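PDB 1RIF: ATP-dependent DNA helicase uvsW from Enterobacteria phage T4, which uses ATP hydrolysis to unwind duplex DNA in the 3'-5' direction and to drive branch migration of Holliday junctions during phage recombination and repair. Local coordinates for residues K159-V164 with K220-Q225; T214-P219 with G239-S244. The protein carries 1 engineered substitution. All coordinates share one frame; numbering follows the deposited sequence.

Contact 1: residues K159-V164 with K220-Q225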
# COMPACT_ATOMS: atom_id res chain seq x y z
N LYS A 159 -4.39 12.61 4.50
CA LYS A 159 -5.64 11.98 4.10
C LYS A 159 -5.42 10.49 3.92
O LYS A 159 -4.28 10.02 3.91
CB LYS A 159 -6.15 12.58 2.80
CG LYS A 159 -6.79 13.94 2.95
CD LYS A 159 -7.40 14.37 1.64
CE LYS A 159 -8.14 15.68 1.77
NZ LYS A 159 -8.69 16.08 0.44
N ILE A 160 -6.52 9.76 3.79
CA ILE A 160 -6.49 8.32 3.60
C ILE A 160 -7.14 7.97 2.25
O ILE A 160 -8.26 8.41 1.96
CB ILE A 160 -7.25 7.56 4.73
CG1 ILE A 160 -6.73 7.99 6.11
CG2 ILE A 160 -7.08 6.06 4.57
CD1 ILE A 160 -7.74 8.79 6.93
N LEU A 161 -6.41 7.21 1.43
CA LEU A 161 -6.90 6.78 0.11
C LEU A 161 -7.22 5.30 0.21
O LEU A 161 -6.36 4.50 0.60
CB LEU A 161 -5.84 6.96 -0.97
CG LEU A 161 -6.23 7.12 -2.46
CD1 LEU A 161 -5.17 6.42 -3.29
CD2 LEU A 161 -7.59 6.54 -2.77
N ILE A 162 -8.45 4.93 -0.13
CA ILE A 162 -8.87 3.55 -0.11
C ILE A 162 -9.29 3.19 -1.52
O ILE A 162 -10.17 3.82 -2.09
CB ILE A 162 -10.04 3.35 0.87
CG1 ILE A 162 -9.66 3.92 2.23
CG2 ILE A 162 -10.38 1.85 1.01
CD1 ILE A 162 -10.77 3.88 3.23
N ILE A 163 -8.64 2.18 -2.10
CA ILE A 163 -8.94 1.74 -3.47
C ILE A 163 -9.74 0.43 -3.44
O ILE A 163 -9.32 -0.54 -2.83
CB ILE A 163 -7.61 1.53 -4.28
CG1 ILE A 163 -6.77 2.81 -4.24
CG2 ILE A 163 -7.93 1.14 -5.74
CD1 ILE A 163 -5.42 2.72 -4.97
N VAL A 164 -10.89 0.42 -4.09
CA VAL A 164 -11.72 -0.79 -4.11
C VAL A 164 -11.89 -1.25 -5.56
O VAL A 164 -11.72 -0.47 -6.49
CB VAL A 164 -13.12 -0.55 -3.44
CG1 VAL A 164 -12.94 -0.19 -1.97
CG2 VAL A 164 -13.91 0.52 -4.19
N LYS A 220 -0.05 13.21 -10.71
CA LYS A 220 0.95 12.68 -9.81
C LYS A 220 0.94 13.45 -8.49
O LYS A 220 1.02 12.86 -7.41
CB LYS A 220 2.34 12.77 -10.44
CG LYS A 220 2.64 11.72 -11.55
CD LYS A 220 1.75 11.87 -12.80
CE LYS A 220 1.99 13.20 -13.55
NZ LYS A 220 0.71 13.70 -14.11
N GLU A 221 0.82 14.77 -8.58
CA GLU A 221 0.80 15.63 -7.41
C GLU A 221 -0.41 15.40 -6.49
O GLU A 221 -0.34 15.68 -5.29
CB GLU A 221 0.86 17.10 -7.86
CG GLU A 221 0.01 17.41 -9.07
CD GLU A 221 0.82 17.53 -10.36
OE1 GLU A 221 1.71 16.67 -10.60
OE2 GLU A 221 0.55 18.48 -11.14
N TRP A 222 -1.50 14.89 -7.05
CA TRP A 222 -2.71 14.62 -6.28
C TRP A 222 -2.46 13.62 -5.15
O TRP A 222 -3.13 13.67 -4.11
CB TRP A 222 -3.80 14.08 -7.20
CG TRP A 222 -5.11 13.77 -6.51
CD1 TRP A 222 -6.07 14.67 -6.15
CD2 TRP A 222 -5.62 12.47 -6.16
NE1 TRP A 222 -7.15 14.02 -5.59
CE2 TRP A 222 -6.90 12.67 -5.59
CE3 TRP A 222 -5.12 11.17 -6.27
CZ2 TRP A 222 -7.69 11.60 -5.14
CZ3 TRP A 222 -5.92 10.10 -5.82
CH2 TRP A 222 -7.18 10.33 -5.26
N PHE A 223 -1.50 12.72 -5.35
CA PHE A 223 -1.20 11.69 -4.36
C PHE A 223 -0.35 12.14 -3.17
O PHE A 223 -0.20 11.39 -2.21
CB PHE A 223 -0.51 10.50 -5.04
CG PHE A 223 -1.36 9.82 -6.08
CD1 PHE A 223 -1.42 10.32 -7.39
CD2 PHE A 223 -2.14 8.72 -5.75
CE1 PHE A 223 -2.24 9.73 -8.34
CE2 PHE A 223 -2.97 8.12 -6.70
CZ PHE A 223 -3.02 8.62 -8.00
N SER A 224 0.18 13.36 -3.22
CA SER A 224 1.02 13.86 -2.13
C SER A 224 0.25 14.08 -0.83
O SER A 224 0.82 14.06 0.26
CB SER A 224 1.71 15.16 -2.53
OG SER A 224 2.49 14.98 -3.70
N GLN A 225 -1.06 14.29 -0.95
CA GLN A 225 -1.93 14.54 0.19
C GLN A 225 -2.24 13.33 1.05
O GLN A 225 -2.79 13.48 2.14
CB GLN A 225 -3.25 15.14 -0.28
CG GLN A 225 -3.98 14.29 -1.31
CD GLN A 225 -5.23 14.98 -1.84
OE1 GLN A 225 -5.61 14.80 -3.00
NE2 GLN A 225 -5.87 15.77 -0.99
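The backbone N of Lys159 donates a hydrogen bond to O of Gln225 at 3.0 Å. This rung shows how a loop can be drawn into a parallel sheet before its own strand begins, because the backbone pairing continues beyond it from Lys159 to Gly227 and from Leu161 to Met228 and Met230. With chi1 at -76° setting CG beside the backbone N, and the chain extended beyond it, the side chain of Lys159 passes aslant over that of Gln225 and brings its ammonium group to the backbone O of Asn203, in a hydrogen bond that satisfies NZ. Lys159 CB rests 3.5 Å from Gln225 O.

Two residues along the strand, the chemistry turns apolar. Leu161 is buried and meets two aromatic rings with different atoms: its CG lies 4.4 Å from Trp222 CH2, and its branch CD1 lies 4.4 Å from Phe223 CE2. The rings also pack on each other within the short 3-10 turn, where Trp222 CE3 sits 3.6 Å above the plane of the Phe223 ring and over its centre.

Beyond these groups, Trp222 meets Phe226 edge-to-face and touches Val208 of strand 207-210. The contact thus joins the connection leading into strand 226-232 to its neighbour in the parallel sheet of the RecA-like core; strand 159-163 runs between strands 207-210 and 226-232, while helix 167-180 packs against Ile162 and Val164.

Contact 2: residues T214-P219 with G239-S244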
# COMPACT_ATOMS: atom_id res chain seq x y z
N THR A 214 -10.28 5.09 -11.79
CA THR A 214 -10.46 6.51 -11.52
C THR A 214 -9.15 7.07 -11.01
O THR A 214 -8.63 8.06 -11.53
CB THR A 214 -11.53 6.74 -10.43
OG1 THR A 214 -12.82 6.43 -10.96
CG2 THR A 214 -11.50 8.19 -9.96
N VAL A 215 -8.62 6.41 -9.99
CA VAL A 215 -7.37 6.80 -9.34
C VAL A 215 -6.19 7.00 -10.29
O VAL A 215 -5.44 7.97 -10.16
CB VAL A 215 -7.02 5.76 -8.25
CG1 VAL A 215 -5.59 5.91 -7.80
CG2 VAL A 215 -7.96 5.94 -7.07
N VAL A 216 -6.01 6.08 -11.23
CA VAL A 216 -4.90 6.17 -12.18
C VAL A 216 -4.93 7.45 -13.04
O VAL A 216 -3.89 7.89 -13.53
CB VAL A 216 -4.87 4.92 -13.10
CG1 VAL A 216 -3.94 5.14 -14.27
CG2 VAL A 216 -4.40 3.70 -12.31
N LYS A 217 -6.12 8.03 -13.21
CA LYS A 217 -6.29 9.25 -14.00
C LYS A 217 -6.09 10.54 -13.21
O LYS A 217 -6.49 11.61 -13.65
CB LYS A 217 -7.68 9.29 -14.63
CG LYS A 217 -7.98 8.08 -15.49
CD LYS A 217 -9.32 8.19 -16.19
CE LYS A 217 -10.47 8.26 -15.22
NZ LYS A 217 -11.76 7.96 -15.92
N GLN A 218 -5.47 10.44 -12.04
CA GLN A 218 -5.24 11.62 -11.21
C GLN A 218 -3.82 12.12 -11.37
O GLN A 218 -2.89 11.34 -11.60
CB GLN A 218 -5.52 11.27 -9.75
CG GLN A 218 -6.67 12.05 -9.13
CD GLN A 218 -8.01 11.74 -9.77
OE1 GLN A 218 -8.98 12.48 -9.58
NE2 GLN A 218 -8.08 10.65 -10.52
N PRO A 219 -3.61 13.44 -11.26
CA PRO A 219 -2.25 13.97 -11.39
C PRO A 219 -1.31 13.41 -10.33
O PRO A 219 -1.71 13.14 -9.21
CB PRO A 219 -2.45 15.49 -11.26
CG PRO A 219 -3.81 15.65 -10.62
CD PRO A 219 -4.61 14.53 -11.22
N GLY A 239 0.18 -4.26 -12.74
CA GLY A 239 1.49 -3.66 -12.59
C GLY A 239 1.53 -2.29 -13.19
O GLY A 239 2.30 -1.43 -12.76
N LYS A 240 0.69 -2.08 -14.19
CA LYS A 240 0.60 -0.80 -14.86
C LYS A 240 0.03 0.24 -13.91
O LYS A 240 0.53 1.37 -13.82
CB LYS A 240 -0.27 -0.92 -16.11
CG LYS A 240 -0.31 0.34 -16.96
CD LYS A 240 -1.06 0.12 -18.27
CE LYS A 240 -0.23 -0.74 -19.24
NZ LYS A 240 0.16 -2.10 -18.73
N SER A 241 -1.03 -0.13 -13.20
CA SER A 241 -1.67 0.76 -12.24
C SER A 241 -0.67 1.12 -11.14
O SER A 241 -0.43 2.29 -10.85
CB SER A 241 -2.90 0.09 -11.62
OG SER A 241 -3.97 0.04 -12.54
N ILE A 242 -0.09 0.09 -10.53
CA ILE A 242 0.88 0.27 -9.46
C ILE A 242 2.01 1.19 -9.88
O ILE A 242 2.25 2.21 -9.24
CB ILE A 242 1.48 -1.09 -9.02
CG1 ILE A 242 0.38 -1.96 -8.39
CG2 ILE A 242 2.64 -0.86 -8.05
CD1 ILE A 242 0.81 -3.38 -8.07
N SER A 243 2.71 0.83 -10.95
CA SER A 243 3.82 1.66 -11.39
C SER A 243 3.35 3.05 -11.81
O SER A 243 4.14 3.99 -11.85
CB SER A 243 4.59 0.98 -12.53
OG SER A 243 3.75 0.60 -13.60
N SER A 244 2.05 3.18 -12.07
CA SER A 244 1.48 4.46 -12.48
C SER A 244 1.29 5.48 -11.35
O SER A 244 1.45 6.68 -11.57
CB SER A 244 0.13 4.21 -13.18
OG SER A 244 -0.36 5.40 -13.75
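This is a sparse surface contact within the helicase ATP-binding part of the protein, between the turn at the end of the short 212-215 helical region and helix 239-245. It illustrates how one branched apolar side chain can join two pieces of chain without any hydrogen bond between them. The area buried, both sides summed, is 109 Å², and the nearest CA atoms, those of Val216 and Ser241, are 6.3 Å apart.

Val216 supplies one side of the meeting, and its two methyl groups divide the work. With chi1 at 167°, CG1 lies opposite the backbone N and reaches Ser244 OG at 3.6 Å. The other branch, CG2, lies beside the backbone N and comes within 3.7 Å of Ser241 OG and 4.0 Å of Ser241 CB. The two serines stand three residues apart on the helix, nearly one turn, so the forked end of the valine spans that turn. These are van der Waals contacts of methyls with the two hydroxyl oxygens and with Ser241 CB; Ser241 OG has its hydrogen-bond partner just outside the segment.

The polar bonds lie elsewhere. A type I turn from Val215 to Gln218 carries Val216 at its second position, with Gln218 N bonded to Val215 O. In helix 239-245, Gly239 O accepts from Ser243 OG at 2.6 Å as well as from Ser243 N at 2.9 Å, while Thr238 OG1 bonds the backbone N of Ser241. On another side of the helix, the buried Ile242 packs on Tyr272 and Met275 of helix 269-276.

The chain is the N-terminal portion of the helicase, whose activity belongs to the whole protein. A parallel sheet with helices packed on it marks its first RecA-like domain, as in superfamily 2 helicases; this contact joins two peripheral connections of that fold, away from the predicted ATP site.

Overall arrangement
The two contacts share one continuous piece of chain, residues 214-225, whose first half takes part in contact 2 and whose second half takes part in contact 1. Contact 1 is partly buried and reaches the central parallel sheet: it combines a backbone bond with aromatic and aliphatic packing. Contact 2 lies at the surface between a turn and a short helix, and methyl-to-hydroxyl packing replaces both the backbone bond and the aromatic rings. Their centres are about 11 Å apart, and Phe223 joins them, its CZ packing 3.3 Å from Val215 O. Ile163 CD1 also meets Val215 CG1, at 4.3 Å, linking the strand directly to the 212-215 helix.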